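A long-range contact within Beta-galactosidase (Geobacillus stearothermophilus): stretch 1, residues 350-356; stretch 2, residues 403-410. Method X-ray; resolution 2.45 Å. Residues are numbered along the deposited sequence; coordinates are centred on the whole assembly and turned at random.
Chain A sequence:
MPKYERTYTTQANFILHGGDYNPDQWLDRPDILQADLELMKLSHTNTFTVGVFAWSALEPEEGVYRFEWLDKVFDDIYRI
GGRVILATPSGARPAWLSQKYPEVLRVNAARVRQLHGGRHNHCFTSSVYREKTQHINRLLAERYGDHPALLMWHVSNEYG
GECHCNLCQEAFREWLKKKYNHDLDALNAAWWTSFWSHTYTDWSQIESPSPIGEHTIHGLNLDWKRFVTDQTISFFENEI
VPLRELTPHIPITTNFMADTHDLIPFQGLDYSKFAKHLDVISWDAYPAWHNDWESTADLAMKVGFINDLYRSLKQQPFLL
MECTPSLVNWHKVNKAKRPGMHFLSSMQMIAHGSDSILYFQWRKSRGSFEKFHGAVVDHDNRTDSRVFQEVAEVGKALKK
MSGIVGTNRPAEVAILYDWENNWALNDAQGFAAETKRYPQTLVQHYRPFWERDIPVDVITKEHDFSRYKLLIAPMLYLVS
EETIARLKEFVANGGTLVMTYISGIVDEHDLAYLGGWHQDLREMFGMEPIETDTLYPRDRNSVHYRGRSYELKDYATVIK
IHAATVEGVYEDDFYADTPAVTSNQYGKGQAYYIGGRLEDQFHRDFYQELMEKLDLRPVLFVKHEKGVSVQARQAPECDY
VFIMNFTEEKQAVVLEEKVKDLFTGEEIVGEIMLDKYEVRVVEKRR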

# COMPACT_ATOMS: atom_id res chain seq x y z
N ILE A 350 -31.97 3.34 21.68
CA ILE A 350 -32.77 3.16 22.89
C ILE A 350 -33.31 1.72 22.99
O ILE A 350 -33.42 1.15 24.08
CB ILE A 350 -33.95 4.16 22.94
CG1 ILE A 350 -33.43 5.60 22.83
CG2 ILE A 350 -34.80 3.98 24.22
CD1 ILE A 350 -32.46 5.97 23.93
N ALA A 351 -33.64 1.12 21.86
CA ALA A 351 -34.27 -0.19 21.85
C ALA A 351 -33.34 -1.30 22.33
O ALA A 351 -33.79 -2.30 22.90
CB ALA A 351 -34.80 -0.49 20.45
N HIS A 352 -32.04 -1.15 22.09
CA HIS A 352 -31.07 -2.17 22.47
C HIS A 352 -30.45 -1.86 23.83
O HIS A 352 -29.55 -2.57 24.26
CB HIS A 352 -29.98 -2.31 21.41
CG HIS A 352 -30.40 -3.10 20.21
ND1 HIS A 352 -30.12 -4.44 20.06
CD2 HIS A 352 -31.09 -2.74 19.10
CE1 HIS A 352 -30.61 -4.87 18.92
NE2 HIS A 352 -31.20 -3.85 18.31
N GLY A 353 -30.95 -0.83 24.51
CA GLY A 353 -30.59 -0.62 25.90
C GLY A 353 -30.06 0.73 26.36
O GLY A 353 -29.89 0.95 27.56
N SER A 354 -29.80 1.64 25.43
CA SER A 354 -29.27 2.95 25.83
C SER A 354 -30.28 3.82 26.58
O SER A 354 -31.46 3.89 26.19
CB SER A 354 -28.77 3.71 24.60
OG SER A 354 -28.26 4.97 24.95
N ASP A 355 -29.83 4.47 27.65
CA ASP A 355 -30.64 5.48 28.33
C ASP A 355 -30.22 6.90 27.94
O ASP A 355 -30.47 7.85 28.68
CB ASP A 355 -30.57 5.31 29.85
CG ASP A 355 -31.46 4.18 30.35
OD1 ASP A 355 -32.36 3.74 29.59
OD2 ASP A 355 -31.26 3.72 31.49
N SER A 356 -29.59 7.03 26.78
CA SER A 356 -29.21 8.35 26.28
C SER A 356 -29.08 8.39 24.76
O SER A 356 -28.83 7.37 24.13
CB SER A 356 -27.89 8.81 26.90
OG SER A 356 -26.82 7.99 26.46
N GLY A 403 -40.21 6.39 30.88
CA GLY A 403 -40.52 5.11 31.49
C GLY A 403 -39.57 4.01 31.05
O GLY A 403 -39.43 2.97 31.71
N ILE A 404 -38.92 4.23 29.91
CA ILE A 404 -37.97 3.27 29.40
C ILE A 404 -36.65 3.35 30.19
O ILE A 404 -35.91 2.36 30.32
CB ILE A 404 -37.75 3.51 27.90
CG1 ILE A 404 -39.09 3.39 27.17
CG2 ILE A 404 -36.74 2.53 27.33
CD1 ILE A 404 -39.12 4.06 25.80
N VAL A 405 -36.38 4.52 30.76
CA VAL A 405 -35.16 4.74 31.53
C VAL A 405 -34.98 3.69 32.62
O VAL A 405 -35.86 3.48 33.46
CB VAL A 405 -35.13 6.14 32.16
CG1 VAL A 405 -33.92 6.30 33.07
CG2 VAL A 405 -35.14 7.21 31.08
N GLY A 406 -33.83 3.02 32.59
CA GLY A 406 -33.51 2.02 33.59
C GLY A 406 -34.09 0.64 33.33
O GLY A 406 -33.79 -0.29 34.07
N THR A 407 -34.93 0.50 32.31
CA THR A 407 -35.45 -0.82 31.98
C THR A 407 -34.37 -1.71 31.37
O THR A 407 -33.52 -1.25 30.59
CB THR A 407 -36.64 -0.76 31.00
OG1 THR A 407 -36.25 -0.06 29.81
CG2 THR A 407 -37.83 -0.06 31.64
N ASN A 408 -34.42 -2.99 31.71
CA ASN A 408 -33.51 -3.98 31.16
C ASN A 408 -34.19 -4.84 30.09
O ASN A 408 -35.31 -4.53 29.66
CB ASN A 408 -32.95 -4.85 32.28
CG ASN A 408 -32.09 -4.05 33.26
OD1 ASN A 408 -30.95 -3.67 32.94
ND2 ASN A 408 -32.63 -3.79 34.45
N ARG A 409 -33.51 -5.89 29.65
CA ARG A 409 -34.04 -6.71 28.57
C ARG A 409 -33.35 -8.07 28.50
O ARG A 409 -32.50 -8.30 27.64
CB ARG A 409 -33.90 -6.00 27.22
CG ARG A 409 -32.63 -5.18 27.05
CD ARG A 409 -32.44 -4.82 25.59
NE ARG A 409 -32.14 -6.02 24.81
CZ ARG A 409 -32.36 -6.14 23.51
NH1 ARG A 409 -32.90 -5.14 22.83
NH2 ARG A 409 -32.04 -7.27 22.88
N PRO A 410 -33.75 -8.97 29.40
CA PRO A 410 -33.10 -10.27 29.54
C PRO A 410 -33.23 -11.09 28.26
O PRO A 410 -34.26 -11.04 27.59
CB PRO A 410 -33.86 -10.93 30.70
CG PRO A 410 -34.53 -9.79 31.42
CD PRO A 410 -34.89 -8.82 30.32
O HOH W 1 -31.06 -1.87 29.21

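Where two irregular segments of a chain pack together, neither can offer the other a ladder of backbone partners, and the contact is commonly made by polar side chains that reach across to main-chain groups left free by turns and helix ends. The pairing of residues 350-356 with 403-410 in this beta-galactosidase is a compact example. The first stretch opens with the last residues of a helix, Ile-350 and Ala-351, and His-352 is the first to leave helical angles. The amide of Gly-353 still reaches back to the carbonyl of Ile-350 (N to O, 3.2 Å), but its phi of 128° turns the chain in a way that would jam a CB against the carbonyl oxygen of His-352. The second stretch has no regular helix or strand. Its organizing element is a type II beta turn from Ile-404 to Thr-407, closed by Thr-407 N donating to Ile-404 O at 2.9 Å. The same carbonyl oxygen of Ile-404 also accepts a very short hydrogen bond, 2.5 Å, from Thr-407 OG1. Gly-406, with phi/psi of 83/-6, occupies the turn position where glycine is typically favoured.

The turn leaves the amide of Gly-406 free to face the first stretch, and Asp-355 answers it. Its CA-to-CB bond points toward the second stretch, and OD2 accepts from Gly-406 N at 2.9 Å, while a weak second bond joins the same N to OD1 at 3.4 Å. The carboxylate thus straddles one N-H unequally. The backbones come close here, the CA atoms of Asp-355 and Val-405 lying 5.6 Å apart.

Arg-409 supplies the reciprocal interaction, now from the second stretch to the first. Its CA-to-CB bond also points toward the first stretch, and the extended chi2 of 166° helps carry the guanidinium to the helix end, where NH1 donates to Ala-351 O at 3.0 Å. The acceptor lies at the guanidinium edge, near its plane, as suits an N-H donor. The same NH1 lies 3.5 Å from His-352 CA, while CD, further back along the Arg-409 side chain, is 4.4 Å from Gly-353 N.

An apolar contact accompanies these polar ones, with Ile-350 CG2 and Ile-404 CG2 meeting at 3.9 Å. Water 1 adds a bridge, donating to Thr-407 O at 2.9 Å and weakly to Gly-353 O at 3.5 Å. The principle is plain: with 341 Å² buried, both sides summed, two charged side chains are each directed at a main-chain group. Asp-355 holds the turn through Gly-406 N, and Arg-409, from beyond the turn, holds the end of the helix through Ala-351 O.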